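Local coordinates for protein type II restriction enzyme NlaIV (PDB 6QM2) that cuts double-stranded DNA within the sequence 5'-GGNNCC-3', after the third base, leaving blunt ends with terminal 5'-phosphates, at residues L89-F94 / L126-D131; N97-F102 / P174-S179; D106-S111 / N205-H210. All blocks are in the same frame, centred on the assembly; numbering follows the deposited sequence.

Interaction 1. Residues L89-F94 / L126-D131. With K (potassium ion), chain C.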
# COMPACT_ATOMS: atom_id res chain seq x y z
N LEU A 89 -11.41 18.59 -13.58
CA LEU A 89 -11.17 18.48 -12.14
C LEU A 89 -10.11 17.43 -11.81
O LEU A 89 -10.22 16.28 -12.23
CB LEU A 89 -12.48 18.13 -11.42
CG LEU A 89 -12.46 18.07 -9.89
CD1 LEU A 89 -12.05 19.40 -9.29
CD2 LEU A 89 -13.83 17.64 -9.37
N GLU A 90 -9.08 17.84 -11.06
CA GLU A 90 -8.08 16.94 -10.49
C GLU A 90 -8.29 16.91 -8.97
O GLU A 90 -8.37 17.96 -8.34
CB GLU A 90 -6.66 17.43 -10.82
CG GLU A 90 -5.51 16.55 -10.32
CD GLU A 90 -5.23 15.33 -11.18
OE1 GLU A 90 -5.94 15.09 -12.17
OE2 GLU A 90 -4.27 14.59 -10.85
N VAL A 91 -8.37 15.70 -8.40
CA VAL A 91 -8.46 15.53 -6.95
C VAL A 91 -7.10 15.15 -6.39
O VAL A 91 -6.44 14.24 -6.91
CB VAL A 91 -9.48 14.44 -6.55
CG1 VAL A 91 -9.56 14.31 -5.03
CG2 VAL A 91 -10.84 14.76 -7.14
N LYS A 92 -6.69 15.85 -5.33
CA LYS A 92 -5.43 15.60 -4.63
C LYS A 92 -5.67 15.50 -3.13
O LYS A 92 -6.56 16.16 -2.59
CB LYS A 92 -4.42 16.72 -4.91
CG LYS A 92 -3.94 16.80 -6.35
CD LYS A 92 -3.27 15.50 -6.76
CE LYS A 92 -2.42 15.64 -8.00
NZ LYS A 92 -1.63 14.39 -8.17
N ALA A 93 -4.88 14.66 -2.47
CA ALA A 93 -4.98 14.47 -1.03
C ALA A 93 -3.59 14.31 -0.42
O ALA A 93 -2.72 13.66 -1.00
CB ALA A 93 -5.84 13.25 -0.72
N PHE A 94 -3.41 14.93 0.74
CA PHE A 94 -2.18 14.79 1.52
C PHE A 94 -2.47 14.88 3.01
O PHE A 94 -3.42 15.55 3.42
CB PHE A 94 -1.14 15.84 1.10
CG PHE A 94 -1.49 17.25 1.52
CD1 PHE A 94 -2.45 17.97 0.84
CD2 PHE A 94 -0.83 17.86 2.58
CE1 PHE A 94 -2.77 19.27 1.21
CE2 PHE A 94 -1.14 19.15 2.97
CZ PHE A 94 -2.11 19.86 2.28
N LEU A 126 -8.95 20.18 -6.70
CA LEU A 126 -9.66 20.06 -5.43
C LEU A 126 -8.75 19.28 -4.49
O LEU A 126 -8.56 18.08 -4.66
CB LEU A 126 -11.00 19.34 -5.62
CG LEU A 126 -11.90 19.18 -4.39
CD1 LEU A 126 -12.39 20.53 -3.89
CD2 LEU A 126 -13.07 18.27 -4.70
N ILE A 127 -8.19 19.98 -3.50
CA ILE A 127 -7.16 19.41 -2.63
C ILE A 127 -7.68 19.18 -1.21
O ILE A 127 -8.04 20.13 -0.52
CB ILE A 127 -5.91 20.31 -2.58
CG1 ILE A 127 -5.45 20.69 -3.99
CG2 ILE A 127 -4.77 19.60 -1.84
CD1 ILE A 127 -4.34 21.72 -4.04
N PHE A 128 -7.69 17.92 -0.77
CA PHE A 128 -8.08 17.54 0.59
C PHE A 128 -6.86 17.44 1.51
O PHE A 128 -6.02 16.55 1.33
CB PHE A 128 -8.80 16.18 0.60
CG PHE A 128 -10.12 16.18 -0.12
CD1 PHE A 128 -10.17 16.08 -1.50
CD2 PHE A 128 -11.31 16.23 0.60
CE1 PHE A 128 -11.39 16.06 -2.16
CE2 PHE A 128 -12.53 16.21 -0.06
CZ PHE A 128 -12.57 16.13 -1.44
N GLY A 129 -6.76 18.33 2.49
CA GLY A 129 -5.78 18.21 3.57
C GLY A 129 -6.37 17.37 4.70
O GLY A 129 -7.06 17.90 5.56
N TYR A 130 -6.09 16.06 4.68
CA TYR A 130 -6.70 15.12 5.62
C TYR A 130 -5.84 14.84 6.86
O TYR A 130 -4.67 15.21 6.91
CB TYR A 130 -7.07 13.80 4.92
CG TYR A 130 -5.91 12.91 4.53
CD1 TYR A 130 -5.36 12.00 5.43
CD2 TYR A 130 -5.38 12.94 3.24
CE1 TYR A 130 -4.31 11.17 5.07
CE2 TYR A 130 -4.33 12.12 2.87
CZ TYR A 130 -3.79 11.24 3.79
OH TYR A 130 -2.75 10.41 3.43
N ASP A 131 -6.45 14.18 7.84
CA ASP A 131 -5.78 13.77 9.08
C ASP A 131 -6.44 12.50 9.63
O ASP A 131 -7.66 12.39 9.61
CB ASP A 131 -5.87 14.89 10.13
CG ASP A 131 -5.07 14.59 11.39
OD1 ASP A 131 -5.51 13.75 12.21
OD2 ASP A 131 -4.01 15.23 11.59
K K C . -1.39 13.38 -11.94
O HOH W 1 1.57 12.53 -11.42

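Interaction 2. Residues N97-F102 / P174-S179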
# COMPACT_ATOMS: atom_id res chain seq x y z
N ASN A 97 -0.58 17.05 8.48
CA ASN A 97 0.50 17.23 9.47
C ASN A 97 1.87 17.49 8.83
O ASN A 97 2.68 18.23 9.40
CB ASN A 97 0.61 16.02 10.42
CG ASN A 97 -0.71 15.67 11.09
OD1 ASN A 97 -1.14 14.52 11.08
ND2 ASN A 97 -1.37 16.68 11.67
N ALA A 98 2.11 16.90 7.66
CA ALA A 98 3.33 17.13 6.87
C ALA A 98 3.03 17.94 5.61
O ALA A 98 1.88 18.23 5.29
CB ALA A 98 3.97 15.80 6.51
N SER A 99 4.10 18.31 4.89
CA SER A 99 3.98 19.05 3.62
C SER A 99 3.35 18.19 2.51
O SER A 99 3.34 16.96 2.63
CB SER A 99 5.36 19.54 3.15
OG SER A 99 5.84 20.56 4.01
N PRO A 100 2.81 18.83 1.45
CA PRO A 100 2.10 18.08 0.40
C PRO A 100 2.96 17.02 -0.33
O PRO A 100 3.97 17.36 -0.95
CB PRO A 100 1.64 19.17 -0.58
CG PRO A 100 1.61 20.42 0.23
CD PRO A 100 2.76 20.28 1.18
N GLY A 101 2.53 15.76 -0.23
CA GLY A 101 3.27 14.62 -0.78
C GLY A 101 2.90 14.22 -2.19
O GLY A 101 3.55 13.35 -2.77
N PHE A 102 1.85 14.83 -2.75
CA PHE A 102 1.40 14.51 -4.11
C PHE A 102 2.30 15.15 -5.16
O PHE A 102 3.03 16.10 -4.88
CB PHE A 102 -0.08 14.91 -4.34
CG PHE A 102 -0.36 16.39 -4.23
CD1 PHE A 102 -0.15 17.25 -5.31
CD2 PHE A 102 -0.89 16.93 -3.05
CE1 PHE A 102 -0.42 18.60 -5.20
CE2 PHE A 102 -1.16 18.28 -2.94
CZ PHE A 102 -0.93 19.12 -4.02
N PRO A 174 4.73 20.18 -5.92
CA PRO A 174 4.01 21.33 -5.39
C PRO A 174 4.78 22.04 -4.30
O PRO A 174 5.61 21.43 -3.64
CB PRO A 174 2.73 20.70 -4.82
CG PRO A 174 3.15 19.34 -4.40
CD PRO A 174 4.19 18.91 -5.40
N GLY A 175 4.50 23.33 -4.13
CA GLY A 175 5.00 24.11 -3.00
C GLY A 175 4.02 24.08 -1.84
O GLY A 175 3.02 23.36 -1.87
N VAL A 176 4.34 24.85 -0.80
CA VAL A 176 3.48 25.01 0.37
C VAL A 176 2.77 26.36 0.26
O VAL A 176 3.21 27.38 0.80
CB VAL A 176 4.28 24.89 1.69
CG1 VAL A 176 3.34 24.97 2.88
CG2 VAL A 176 5.06 23.58 1.71
N TRP A 177 1.67 26.33 -0.49
CA TRP A 177 0.86 27.51 -0.80
C TRP A 177 0.10 28.06 0.42
O TRP A 177 -0.11 29.27 0.53
CB TRP A 177 -0.13 27.18 -1.94
CG TRP A 177 -1.22 26.21 -1.55
CD1 TRP A 177 -2.44 26.52 -1.01
CD2 TRP A 177 -1.18 24.78 -1.64
NE1 TRP A 177 -3.15 25.38 -0.77
CE2 TRP A 177 -2.41 24.29 -1.14
CE3 TRP A 177 -0.22 23.85 -2.10
CZ2 TRP A 177 -2.71 22.92 -1.09
CZ3 TRP A 177 -0.52 22.49 -2.04
CH2 TRP A 177 -1.76 22.04 -1.54
N TYR A 178 -0.30 27.17 1.32
CA TYR A 178 -1.16 27.51 2.48
C TYR A 178 -0.47 28.23 3.64
O TYR A 178 -1.15 28.90 4.42
CB TYR A 178 -1.91 26.27 3.01
CG TYR A 178 -1.05 25.05 3.33
CD1 TYR A 178 -0.25 25.01 4.47
CD2 TYR A 178 -1.05 23.94 2.48
CE1 TYR A 178 0.53 23.89 4.76
CE2 TYR A 178 -0.26 22.82 2.76
CZ TYR A 178 0.52 22.80 3.90
OH TYR A 178 1.29 21.70 4.18
N SER A 179 0.85 28.10 3.75
CA SER A 179 1.60 28.65 4.89
C SER A 179 1.57 30.17 4.93
O SER A 179 1.88 30.83 3.93
CB SER A 179 3.06 28.17 4.84
OG SER A 179 3.70 28.60 3.65

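Interaction 3. Residues D106-S111 / N205-H210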
# COMPACT_ATOMS: atom_id res chain seq x y z
N ASP A 106 4.70 14.23 -14.38
CA ASP A 106 6.03 14.10 -14.99
C ASP A 106 6.28 15.34 -15.83
O ASP A 106 5.42 15.73 -16.61
CB ASP A 106 6.11 12.85 -15.88
CG ASP A 106 7.45 12.74 -16.62
OD1 ASP A 106 8.50 12.92 -15.98
OD2 ASP A 106 7.45 12.45 -17.83
N PHE A 107 7.44 15.97 -15.66
CA PHE A 107 7.74 17.21 -16.38
C PHE A 107 7.81 17.02 -17.90
O PHE A 107 7.27 17.84 -18.64
CB PHE A 107 9.03 17.87 -15.88
CG PHE A 107 9.40 19.10 -16.66
CD1 PHE A 107 8.80 20.32 -16.38
CD2 PHE A 107 10.31 19.03 -17.72
CE1 PHE A 107 9.11 21.45 -17.12
CE2 PHE A 107 10.62 20.15 -18.46
CZ PHE A 107 10.02 21.37 -18.16
N LYS A 108 8.48 15.96 -18.36
CA LYS A 108 8.61 15.75 -19.81
C LYS A 108 7.24 15.62 -20.45
O LYS A 108 6.98 16.25 -21.48
CB LYS A 108 9.48 14.53 -20.15
CG LYS A 108 9.49 14.18 -21.64
CD LYS A 108 10.83 13.67 -22.14
CE LYS A 108 11.32 12.44 -21.39
NZ LYS A 108 12.50 11.81 -22.05
N MET A 109 6.36 14.82 -19.84
CA MET A 109 5.00 14.64 -20.35
C MET A 109 4.20 15.94 -20.33
O MET A 109 3.48 16.24 -21.29
CB MET A 109 4.26 13.57 -19.56
CG MET A 109 4.70 12.14 -19.87
SD MET A 109 3.81 10.96 -18.84
CE MET A 109 2.22 10.89 -19.67
N TYR A 110 4.33 16.70 -19.25
CA TYR A 110 3.54 17.92 -19.02
C TYR A 110 3.97 19.08 -19.91
O TYR A 110 3.12 19.83 -20.37
CB TYR A 110 3.60 18.32 -17.55
CG TYR A 110 2.59 19.36 -17.11
CD1 TYR A 110 1.33 18.99 -16.67
CD2 TYR A 110 2.92 20.72 -17.11
CE1 TYR A 110 0.40 19.94 -16.25
CE2 TYR A 110 2.01 21.67 -16.69
CZ TYR A 110 0.75 21.28 -16.26
OH TYR A 110 -0.16 22.22 -15.85
N SER A 111 5.27 19.22 -20.15
CA SER A 111 5.77 20.24 -21.08
C SER A 111 5.25 20.01 -22.51
O SER A 111 4.95 20.98 -23.21
CB SER A 111 7.30 20.33 -21.04
OG SER A 111 7.92 19.07 -21.23
N ASN A 205 16.58 21.44 -18.57
CA ASN A 205 16.55 19.98 -18.51
C ASN A 205 17.18 19.40 -19.79
O ASN A 205 16.63 19.59 -20.86
CB ASN A 205 15.09 19.52 -18.37
CG ASN A 205 14.94 18.02 -18.26
OD1 ASN A 205 15.91 17.26 -18.29
ND2 ASN A 205 13.69 17.58 -18.14
N PRO A 206 18.32 18.68 -19.67
CA PRO A 206 18.93 18.07 -20.86
C PRO A 206 18.01 17.12 -21.65
O PRO A 206 18.14 17.03 -22.86
CB PRO A 206 20.13 17.29 -20.30
CG PRO A 206 20.45 17.96 -19.01
CD PRO A 206 19.12 18.41 -18.46
N ALA A 207 17.10 16.44 -20.95
CA ALA A 207 16.16 15.52 -21.57
C ALA A 207 15.18 16.20 -22.53
O ALA A 207 14.86 15.66 -23.59
CB ALA A 207 15.40 14.74 -20.51
N THR A 208 14.70 17.39 -22.16
CA THR A 208 13.72 18.12 -22.97
C THR A 208 14.32 19.29 -23.77
O THR A 208 13.58 20.06 -24.38
CB THR A 208 12.57 18.64 -22.07
OG1 THR A 208 13.10 19.52 -21.08
CG2 THR A 208 11.87 17.48 -21.37
N ARG A 209 15.65 19.40 -23.81
CA ARG A 209 16.31 20.53 -24.48
C ARG A 209 16.12 20.54 -26.00
O ARG A 209 16.12 21.61 -26.60
CB ARG A 209 17.81 20.52 -24.15
CG ARG A 209 18.56 21.77 -24.59
CD ARG A 209 19.96 21.78 -24.01
NE ARG A 209 19.93 21.93 -22.55
CZ ARG A 209 20.87 21.51 -21.70
NH1 ARG A 209 21.97 20.89 -22.12
NH2 ARG A 209 20.70 21.71 -20.39
N HIS A 210 15.96 19.36 -26.60
CA HIS A 210 15.79 19.23 -28.06
C HIS A 210 14.61 20.02 -28.64
O HIS A 210 14.68 20.45 -29.79
CB HIS A 210 15.71 17.75 -28.49
CG HIS A 210 14.52 17.01 -27.95
ND1 HIS A 210 14.59 16.18 -26.85
CD2 HIS A 210 13.22 16.98 -28.36
CE1 HIS A 210 13.39 15.68 -26.60
NE2 HIS A 210 12.55 16.14 -27.50

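Interaction 1. Residues L89-F94 / L126-D131
Strands 89-94 and 126-131 run side by side in the same direction, their axes 4.6 Å apart and 16° from exact alignment. Five backbone bonds join them, zigzagging as parallel strands do. K92 is gripped twice: its N gives to L126 O (3.0 Å), almost straight at 170°, and its O takes F128 N (2.8 Å) in the carbonyl plane. F94 repeats the pattern with F128 O and Y130 N, while E90 O receives L126 N. Between these bonds, the CA-H groups of V91, I127 and A93 lean on carbonyl oxygens across the gap.

Apolar contacts follow the alternation of the strands. On the face of V91, A93, L126 and F128, covered by helix 44-60, V91 CG1 meets F128 CE1 obliquely at 3.8 Å, and A93, small enough to sit between larger neighbours, puts its CB at the edge of the Y130 ring. On the other face F94, its CG in the crowded position between backbone N and carbonyl carbon (chi1 70°), swings its ring over G129 CA, which lies toward the rim, and takes I127 CG2 at its edge, 3.7 Å from CE1.

The polar ends gather near the potassium ion. E90 OE2 lies 3.3 Å from K, a long approach, and I104 O also binds it. K92 NZ is hydrogen-bonded to D103 O and keeps a long salt bridge to E90 OE2 (3.8 Å). E90 OE1 lies near D76 OD2, so nearby positive charge would be expected to ease their repulsion. D76 together with E90-x-K92 matches the PD-(D/E)XK nuclease motif, whose acidic pair and lysine probably form the catalytic site on this central sheet.

Interaction 2. Residues N97-F102 / P174-S179
P100 turns its ring toward segment 174-179, among P174, V176, W177 and Y178, and each ring carbon finds a different neighbour. CB, the first atom out, lies 4.1 Å from P174 CG. CG, the tip, is 3.7 Å from W177 CZ3, which it crosses obliquely, and also approaches G175 O and the Y178 ring. CD then turns toward Y178 OH at 3.6 Å and passes V176 CG2. A rigid, compact ring suits the spot, because it can touch all four at once while fixing the phi angle of its own loop.

F102, the second anchor of this segment, has its CG between backbone N and carbonyl carbon (chi1 63°), which brings its ring back to the other loop. P174 CG sits over one face in a CH-pi contact, 4.1 Å from the ring centroid. W177 CH2 meets the same ring at its edge, 3.9 Å from F102 CZ, the two side chains crossing at about a right angle. W177 in turn has Y178 CD2 over one face.

Beneath lie F94 and I127 of the central sheet, and Y178 also has a cation-pi partner in R96. Segments 97-102 and 174-179 thus meet through proline and aromatic carbon rather than polar bonds, while G101 O takes one from R173, just before the second. This is consistent with a join held mainly by shape and by burial of P100, F102 and P174, with its rim at S99 open to solvent.

Interaction 3. Residues D106-S111 / N205-H210
F107 O has one sure grip and one possible one: S111 N gives to it at 2.9 Å, the four-residue bond of a helix, and S111 OG is also 2.9 Å away, although its single proton may go to K108 O instead. This is the first turn of helix 107-116, with D106 as N-cap. D106 OD2 accepts M109 N at 3.3 Å from well above the carboxylate plane, and D106 O takes Y110 N. An aspartate suits this place, since its short carboxylate answers an amide left over at the helix start, and its negative charge would be favoured there by the helix dipole.

The facing segment begins where helix 191-204 ends. N205 turns OD1 to A207 N (3.0 Å), an Asx turn just after the helix; three residues on from N205, T208 faces helix 107-116. The asparagine's ND2 reaches tip to tip toward F107 CD2 at 3.7 Å, the amide and ring planes being 46° apart.

K108 and T208 slide past each other in opposite directions: the lysine's CB, CG and CD all lie near T208 CG2, so an exposed residue lends its methylene chain as apolar cover. F107, whose CG is anti to the backbone N (chi1 177°), also packs on I198 and V202 of helix 191-204. At the edge of its ring, in plane, T208 OG1 stands 3.7 Å from CE2 while hydrogen-bonded to V202 O.

In the fold
Interaction 1 is the most central and buried (9 of its 11 residues), a backbone-bonded strand pair in the middle of the mixed sheet, with the probable active-site residues at one end. Interaction 2, partly buried, lies against it: P100 and Y178 pack on F94, and W177 on I127, so the two loops cover one face of that sheet with apolar carbon. Interaction 3 is peripheral, its centre about 26 Å from that of interaction 1, yet buried around F107, N205 and T208, with K108 and A207 exposed. No polar bond runs between its two segments; they bond within themselves or to neighbours such as V202. Segments 97-102 and 106-111, close in sequence, link sheet and helical region.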